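Long-range contacts in probable glutamine synthetase (Pseudomonas aeruginosa, PDB 4HPP), which is a probable member of the glutamine synthetase family, pairing a small N-terminal beta-sheet domain with a larger domain that holds magnesium and glutamic acid: residues R8-V13 with A88-H93; V76-G81 with A168-E173. All coordinates share one frame; numbering follows the deposited sequence.

Interaction 1 of 2, residues R8-V13 with A88-H93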
ATOM      1  N   ARG A   8      11.014 -28.169  10.331  1.00 44.60           N
ATOM      2  CA  ARG A   8       9.750 -28.811  10.089  1.00 45.97           C
ATOM      3  C   ARG A   8       9.395 -29.509  11.385  1.00 48.20           C
ATOM      4  O   ARG A   8      10.199 -30.322  11.884  1.00 44.31           O
ATOM      5  CB  ARG A   8       9.865 -29.811   8.940  1.00 47.39           C
ATOM      6  CG  ARG A   8       8.637 -30.718   8.782  1.00 54.56           C
ATOM      7  CD  ARG A   8       8.884 -31.640   7.613  1.00 53.04           C
ATOM      8  NE  ARG A   8       7.754 -32.458   7.190  1.00 55.05           N
ATOM      9  CZ  ARG A   8       7.195 -32.396   5.976  1.00 54.43           C
ATOM     10  NH1 ARG A   8       7.641 -31.523   5.083  1.00 44.03           N
ATOM     11  NH2 ARG A   8       6.184 -33.214   5.643  1.00 52.39           N
ATOM     12  N   LEU A   9       8.209 -29.175  11.925  1.00 46.00           N
ATOM     13  CA  LEU A   9       7.654 -29.814  13.134  1.00 39.87           C
ATOM     14  C   LEU A   9       6.668 -30.953  12.789  1.00 45.89           C
ATOM     15  O   LEU A   9       5.880 -30.855  11.854  1.00 47.13           O
ATOM     16  CB  LEU A   9       7.034 -28.773  14.061  1.00 35.09           C
ATOM     17  CG  LEU A   9       8.054 -27.623  14.327  1.00 41.74           C
ATOM     18  CD1 LEU A   9       7.412 -26.420  15.048  1.00 37.64           C
ATOM     19  CD2 LEU A   9       9.325 -28.054  15.105  1.00 35.71           C
ATOM     20  N   VAL A  10       6.741 -32.054  13.529  1.00 43.29           N
ATOM     21  CA  VAL A  10       5.782 -33.100  13.358  1.00 40.39           C
ATOM     22  C   VAL A  10       4.880 -33.102  14.582  1.00 41.64           C
ATOM     23  O   VAL A  10       5.379 -33.079  15.702  1.00 46.76           O
ATOM     24  CB  VAL A  10       6.488 -34.475  13.190  1.00 39.55           C
ATOM     25  CG1 VAL A  10       5.435 -35.557  13.155  1.00 35.94           C
ATOM     26  CG2 VAL A  10       7.264 -34.483  11.885  1.00 38.47           C
ATOM     27  N   SER A  11       3.568 -33.110  14.385  1.00 39.35           N
ATOM     28  CA  SER A  11       2.676 -33.273  15.513  1.00 41.05           C
ATOM     29  C   SER A  11       2.193 -34.701  15.751  1.00 43.52           C
ATOM     30  O   SER A  11       1.958 -35.437  14.824  1.00 50.27           O
ATOM     31  CB  SER A  11       1.471 -32.345  15.373  1.00 43.89           C
ATOM     32  OG  SER A  11       1.742 -31.040  15.869  1.00 46.82           O
ATOM     33  N   PHE A  12       2.077 -35.096  17.019  1.00 51.61           N
ATOM     34  CA  PHE A  12       1.275 -36.243  17.438  1.00 50.36           C
ATOM     35  C   PHE A  12      -0.086 -35.676  17.945  1.00 52.11           C
ATOM     36  O   PHE A  12      -0.129 -34.813  18.841  1.00 47.15           O
ATOM     37  CB  PHE A  12       1.940 -37.039  18.589  1.00 46.62           C
ATOM     38  CG  PHE A  12       3.311 -37.569  18.289  1.00 46.16           C
ATOM     39  CD1 PHE A  12       3.750 -37.789  16.962  1.00 47.17           C
ATOM     40  CD2 PHE A  12       4.189 -37.891  19.335  1.00 49.75           C
ATOM     41  CE1 PHE A  12       5.018 -38.293  16.700  1.00 41.11           C
ATOM     42  CE2 PHE A  12       5.489 -38.410  19.065  1.00 45.68           C
ATOM     43  CZ  PHE A  12       5.894 -38.586  17.748  1.00 44.01           C
ATOM     44  N   VAL A  13      -1.177 -36.177  17.364  1.00 48.01           N
ATOM     45  CA  VAL A  13      -2.518 -35.757  17.712  1.00 42.43           C
ATOM     46  C   VAL A  13      -3.428 -36.836  18.276  1.00 43.60           C
ATOM     47  O   VAL A  13      -3.246 -38.038  18.031  1.00 46.78           O
ATOM     48  CB  VAL A  13      -3.213 -35.104  16.520  1.00 42.25           C
ATOM     49  CG1 VAL A  13      -2.381 -33.951  16.018  1.00 40.78           C
ATOM     50  CG2 VAL A  13      -3.450 -36.095  15.395  1.00 45.98           C
ATOM     51  N   ALA A  88       4.889 -27.127   6.022  1.00 41.00           N
ATOM     52  CA  ALA A  88       4.141 -28.319   5.759  1.00 42.32           C
ATOM     53  C   ALA A  88       3.175 -28.526   6.965  1.00 39.09           C
ATOM     54  O   ALA A  88       3.402 -27.996   8.045  1.00 38.77           O
ATOM     55  CB  ALA A  88       5.070 -29.504   5.580  1.00 36.81           C
ATOM     56  N   LEU A  89       2.110 -29.271   6.737  1.00 38.42           N
ATOM     57  CA  LEU A  89       1.308 -29.850   7.757  1.00 38.17           C
ATOM     58  C   LEU A  89       1.718 -31.275   7.924  1.00 37.80           C
ATOM     59  O   LEU A  89       1.492 -32.083   7.046  1.00 51.52           O
ATOM     60  CB  LEU A  89      -0.133 -29.801   7.294  1.00 39.06           C
ATOM     61  CG  LEU A  89      -1.165 -30.256   8.351  1.00 44.18           C
ATOM     62  CD1 LEU A  89      -1.191 -29.399   9.623  1.00 44.94           C
ATOM     63  CD2 LEU A  89      -2.554 -30.314   7.725  1.00 42.72           C
ATOM     64  N   ASP A  90       2.305 -31.608   9.046  1.00 41.81           N
ATOM     65  CA  ASP A  90       2.800 -32.951   9.238  1.00 39.21           C
ATOM     66  C   ASP A  90       2.437 -33.479  10.590  1.00 36.61           C
ATOM     67  O   ASP A  90       2.856 -32.932  11.591  1.00 40.88           O
ATOM     68  CB  ASP A  90       4.309 -32.947   9.085  1.00 36.86           C
ATOM     69  CG  ASP A  90       4.866 -34.311   8.858  1.00 44.98           C
ATOM     70  OD1 ASP A  90       4.170 -35.334   9.197  1.00 40.41           O
ATOM     71  OD2 ASP A  90       6.021 -34.355   8.331  1.00 46.59           O
ATOM     72  N   TYR A  91       1.660 -34.549  10.642  1.00 34.48           N
ATOM     73  CA  TYR A  91       1.245 -35.093  11.957  1.00 38.38           C
ATOM     74  C   TYR A  91       0.757 -36.519  11.783  1.00 38.84           C
ATOM     75  O   TYR A  91       0.428 -36.920  10.674  1.00 44.66           O
ATOM     76  CB  TYR A  91       0.093 -34.237  12.604  1.00 38.27           C
ATOM     77  CG  TYR A  91      -1.168 -34.328  11.795  1.00 35.69           C
ATOM     78  CD1 TYR A  91      -2.073 -35.373  11.970  1.00 39.22           C
ATOM     79  CD2 TYR A  91      -1.453 -33.377  10.828  1.00 31.58           C
ATOM     80  CE1 TYR A  91      -3.258 -35.441  11.200  1.00 38.80           C
ATOM     81  CE2 TYR A  91      -2.626 -33.421  10.075  1.00 35.25           C
ATOM     82  CZ  TYR A  91      -3.518 -34.470  10.242  1.00 41.15           C
ATOM     83  OH  TYR A  91      -4.646 -34.522   9.433  1.00 42.32           O
ATOM     84  N   LEU A  92       0.706 -37.245  12.893  1.00 39.85           N
ATOM     85  CA  LEU A  92       0.266 -38.629  12.994  1.00 44.13           C
ATOM     86  C   LEU A  92      -0.784 -38.777  14.116  1.00 51.41           C
ATOM     87  O   LEU A  92      -0.653 -38.169  15.201  1.00 49.94           O
ATOM     88  CB  LEU A  92       1.449 -39.528  13.392  1.00 41.27           C
ATOM     89  CG  LEU A  92       2.668 -39.654  12.504  1.00 41.76           C
ATOM     90  CD1 LEU A  92       3.657 -38.547  12.793  1.00 40.83           C
ATOM     91  CD2 LEU A  92       3.351 -40.998  12.709  1.00 41.90           C
ATOM     92  N   HIS A  93      -1.797 -39.608  13.865  1.00 51.60           N
ATOM     93  CA  HIS A  93      -2.793 -39.951  14.851  1.00 46.17           C
ATOM     94  C   HIS A  93      -2.182 -40.947  15.784  1.00 53.02           C
ATOM     95  O   HIS A  93      -1.361 -41.788  15.369  1.00 57.50           O
ATOM     96  CB  HIS A  93      -4.015 -40.541  14.207  1.00 40.43           C
ATOM     97  CG  HIS A  93      -4.612 -39.670  13.160  1.00 43.10           C
ATOM     98  ND1 HIS A  93      -5.707 -38.901  13.394  1.00 43.69           N
ATOM     99  CD2 HIS A  93      -4.241 -39.452  11.819  1.00 43.84           C
ATOM    100  CE1 HIS A  93      -6.011 -38.202  12.257  1.00 49.15           C
ATOM    101  NE2 HIS A  93      -5.112 -38.541  11.292  1.00 47.54           N
TER

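Interaction 2 of 2, residues V76-G81 with A168-E173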
ATOM      1  N   VAL A  76      -0.152 -37.974   8.108  1.00 42.95           N
ATOM      2  CA  VAL A  76      -0.590 -37.015   7.101  1.00 47.05           C
ATOM      3  C   VAL A  76       0.527 -36.042   6.769  1.00 47.80           C
ATOM      4  O   VAL A  76       1.142 -35.495   7.670  1.00 60.67           O
ATOM      5  CB  VAL A  76      -1.863 -36.261   7.564  1.00 45.66           C
ATOM      6  CG1 VAL A  76      -2.245 -35.151   6.581  1.00 40.02           C
ATOM      7  CG2 VAL A  76      -2.996 -37.268   7.597  1.00 38.67           C
ATOM      8  N   ARG A  77       0.787 -35.845   5.479  1.00 46.23           N
ATOM      9  CA  ARG A  77       1.864 -34.986   5.023  1.00 49.17           C
ATOM     10  C   ARG A  77       1.281 -34.124   3.940  1.00 46.32           C
ATOM     11  O   ARG A  77       1.044 -34.629   2.844  1.00 48.37           O
ATOM     12  CB  ARG A  77       2.996 -35.808   4.344  1.00 60.14           C
ATOM     13  CG  ARG A  77       3.967 -36.674   5.157  1.00 57.32           C
ATOM     14  CD  ARG A  77       5.344 -36.372   4.546  1.00 72.35           C
ATOM     15  NE  ARG A  77       6.225 -37.505   4.166  1.00 91.39           N
ATOM     16  CZ  ARG A  77       7.492 -37.391   3.697  1.00 97.87           C
ATOM     17  NH1 ARG A  77       8.088 -36.196   3.537  1.00 83.96           N
ATOM     18  NH2 ARG A  77       8.187 -38.485   3.374  1.00 94.88           N
ATOM     19  N   VAL A  78       1.066 -32.838   4.205  1.00 42.76           N
ATOM     20  CA  VAL A  78       0.699 -31.897   3.129  1.00 38.16           C
ATOM     21  C   VAL A  78       1.884 -30.968   3.026  1.00 45.98           C
ATOM     22  O   VAL A  78       2.119 -30.134   3.923  1.00 38.16           O
ATOM     23  CB  VAL A  78      -0.559 -31.037   3.452  1.00 39.69           C
ATOM     24  CG1 VAL A  78      -0.862 -30.048   2.321  1.00 30.48           C
ATOM     25  CG2 VAL A  78      -1.779 -31.901   3.908  1.00 32.35           C
ATOM     26  N   GLU A  79       2.636 -31.108   1.932  1.00 45.07           N
ATOM     27  CA  GLU A  79       3.882 -30.385   1.775  1.00 43.07           C
ATOM     28  C   GLU A  79       3.606 -28.985   1.316  1.00 44.85           C
ATOM     29  O   GLU A  79       4.302 -28.050   1.703  1.00 47.22           O
ATOM     30  CB  GLU A  79       4.799 -31.123   0.798  1.00 43.00           C
ATOM     31  CG  GLU A  79       5.084 -32.563   1.284  1.00 48.42           C
ATOM     32  CD  GLU A  79       6.057 -32.613   2.477  1.00 46.75           C
ATOM     33  OE1 GLU A  79       6.802 -31.631   2.652  1.00 52.51           O
ATOM     34  OE2 GLU A  79       6.082 -33.608   3.264  1.00 49.14           O
ATOM     35  N   GLN A  80       2.581 -28.805   0.496  1.00 44.88           N
ATOM     36  CA  GLN A  80       2.362 -27.458  -0.024  1.00 46.00           C
ATOM     37  C   GLN A  80       0.928 -27.062  -0.051  1.00 46.90           C
ATOM     38  O   GLN A  80       0.076 -27.854  -0.494  1.00 50.88           O
ATOM     39  CB  GLN A  80       2.887 -27.365  -1.418  1.00 54.04           C
ATOM     40  CG  GLN A  80       4.274 -26.776  -1.453  1.00 65.26           C
ATOM     41  CD  GLN A  80       4.877 -27.003  -2.796  1.00 68.69           C
ATOM     42  OE1 GLN A  80       5.163 -28.140  -3.146  1.00 77.76           O
ATOM     43  NE2 GLN A  80       5.015 -25.937  -3.583  1.00 68.09           N
ATOM     44  N   GLY A  81       0.651 -25.843   0.401  1.00 43.74           N
ATOM     45  CA  GLY A  81      -0.705 -25.329   0.307  1.00 48.71           C
ATOM     46  C   GLY A  81      -0.690 -24.004  -0.408  1.00 50.79           C
ATOM     47  O   GLY A  81       0.328 -23.625  -0.978  1.00 43.08           O
ATOM     48  N   ALA A 168      -5.760 -34.416  -1.451  1.00 38.31           N
ATOM     49  CA  ALA A 168      -4.942 -35.464  -2.186  1.00 36.65           C
ATOM     50  C   ALA A 168      -3.580 -35.730  -1.574  1.00 37.21           C
ATOM     51  O   ALA A 168      -3.266 -36.923  -1.245  1.00 31.84           O
ATOM     52  CB  ALA A 168      -4.807 -35.216  -3.686  1.00 31.13           C
ATOM     53  N   GLN A 169      -2.806 -34.649  -1.364  1.00 33.25           N
ATOM     54  CA  GLN A 169      -1.520 -34.808  -0.693  1.00 32.21           C
ATOM     55  C   GLN A 169      -1.676 -35.440   0.651  1.00 38.13           C
ATOM     56  O   GLN A 169      -0.813 -36.131   1.074  1.00 41.04           O
ATOM     57  CB  GLN A 169      -0.797 -33.486  -0.454  1.00 33.46           C
ATOM     58  CG  GLN A 169      -0.412 -32.658  -1.671  1.00 29.38           C
ATOM     59  CD  GLN A 169       0.058 -31.322  -1.247  1.00 34.38           C
ATOM     60  OE1 GLN A 169       0.952 -31.224  -0.377  1.00 34.00           O
ATOM     61  NE2 GLN A 169      -0.640 -30.243  -1.728  1.00 36.73           N
ATOM     62  N   ALA A 170      -2.785 -35.218   1.343  1.00 45.77           N
ATOM     63  CA  ALA A 170      -2.900 -35.742   2.693  1.00 45.33           C
ATOM     64  C   ALA A 170      -3.339 -37.198   2.650  1.00 52.91           C
ATOM     65  O   ALA A 170      -3.548 -37.817   3.675  1.00 49.97           O
ATOM     66  CB  ALA A 170      -3.879 -34.922   3.463  1.00 41.64           C
ATOM     67  N   GLY A 171      -3.457 -37.772   1.451  1.00 59.51           N
ATOM     68  CA  GLY A 171      -3.922 -39.169   1.337  1.00 52.46           C
ATOM     69  C   GLY A 171      -5.390 -39.401   1.686  1.00 49.48           C
ATOM     70  O   GLY A 171      -5.798 -40.537   2.011  1.00 49.32           O
ATOM     71  N   THR A 172      -6.208 -38.354   1.614  1.00 43.53           N
ATOM     72  CA  THR A 172      -7.653 -38.544   1.879  1.00 52.21           C
ATOM     73  C   THR A 172      -8.430 -39.116   0.635  1.00 53.75           C
ATOM     74  O   THR A 172      -9.588 -39.544   0.726  1.00 57.00           O
ATOM     75  CB  THR A 172      -8.356 -37.281   2.453  1.00 40.66           C
ATOM     76  OG1 THR A 172      -8.196 -36.175   1.539  1.00 43.97           O
ATOM     77  CG2 THR A 172      -7.783 -36.915   3.761  1.00 40.98           C
ATOM     78  N   GLU A 173      -7.804 -39.147  -0.521  1.00 50.13           N
ATOM     79  CA  GLU A 173      -8.581 -39.456  -1.747  1.00 50.73           C
ATOM     80  C   GLU A 173      -9.807 -38.530  -1.953  1.00 49.85           C
ATOM     81  O   GLU A 173     -10.953 -38.971  -2.115  1.00 43.74           O
ATOM     82  CB  GLU A 173      -8.971 -40.924  -1.768  1.00 54.49           C
ATOM     83  CG  GLU A 173      -7.758 -41.860  -1.659  1.00 57.94           C
ATOM     84  CD  GLU A 173      -8.160 -43.312  -1.595  1.00 61.31           C
ATOM     85  OE1 GLU A 173      -8.797 -43.725  -0.564  1.00 76.71           O
ATOM     86  OE2 GLU A 173      -7.851 -44.038  -2.578  1.00 71.69           O
TER
HETATM   87  O   HOH W   1       0.042 -37.739   3.261  1.00 50.47           O

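Interaction 1 of 2, residues R8-V13 with A88-H93
Ser11, Phe12 and Val13 run parallel to Tyr91, Leu92 and His93, pairing neighbouring strands in the sheet of the N-terminal domain, which in glutamine synthetases has a beta-grasp fold. Three backbone bonds follow the parallel pattern: Ser11 N donates to Asp90 O (2.9 Å), Leu92 N to Ser11 O (2.9 Å) and Val13 N to Leu92 O (3.0 Å). On one face of the sheet Val10 CG1 lies 3.5 Å from Leu92 CD1, which also sits at the edge of the Phe12 ring. On the other face Val13 CG2 approaches Tyr91 CD1 obliquely and lies over one face of the His93 imidazole. At the strand starts, the extended Arg8 side chain, with CG anti to the backbone N (chi1 170°), forms a side-on salt bridge to a single oxygen: NE reaches the anti lone pair of Asp90 OD2 at 2.8 Å, and NH2 meets it from above the carboxylate plane at 2.9 Å. Ala88 CB lies over one guanidinium face. Arg8 NH2 also pairs with Glu79, and Asp90 OD2 with Arg75. Strand 21-27 flanks strand 9-15, strand 66-78 flanks strand 89-97, and helices 31-35 and 196-216 pack against side chains of the pair.

Interaction 2 of 2, residues V76-G81 with A168-E173
With CG anti to the carbonyl carbon (chi1 -61°) and CD anti beyond it (chi2 170°), the Gln169 side chain extends from the last turn of helix 159-169 to the backbone just beyond the end of strand 66-78. There its terminal amide pairs with both polar groups of one residue, much as a peptide group would. Gln80 N gives a nearly straight bond to OE1 of Gln169 (3.0 Å, 173° at the hydrogen), arriving in the carbonyl plane on a lone pair, while Gln169 NE2 donates to Gln80 O at 2.8 Å, close to the plane of its own amide. Glu79 N adds a weak bond to the same OE1, so two backbone donors converge on one oxygen, and the pairing fixes the rotation of the amide. Val78 crosses the Gln169 side chain at about a right angle, with CG1 3.5 Å from OE1. The contact joins an N-terminal-domain strand to a helix of the catalytic-domain family region. That helix ends here in a Schellman motif, with Gly171 at positive phi; one of its two bonds back into the last turn runs from Gly171 N to Ala168 O (2.8 Å). Ala170 CB touches Val76 CG1 (3.5 Å) and Val78 CG2 (3.7 Å), both methyls coming from the strand side. A water links the two backbones, accepting from Arg77 N at 3.0 Å and donating to Gln169 O at 2.8 Å. Val208 of helix 196-216 packs on Ala170, and Leu4 of a neighbouring subunit packs on Gln169.

Overall arrangement
The two interactions illustrate how one sheet can use different chemistry within itself and at its border. Interaction 1 is a buried strand pairing, held by a repeating backbone ladder, apolar contacts on both faces and a salt bridge at the strand starts. Interaction 2, only partly buried, joins the next strand of that sheet to a helix end, and relies on one neutral side-chain amide, a water and a small apolar contact of alanine with valine. Their centres are about 12 Å apart, and they meet directly: strands 66-78 and 89-97 are antiparallel neighbours, Val76 and Tyr91 are paired through their backbones, and Glu79 reaches across to Arg8.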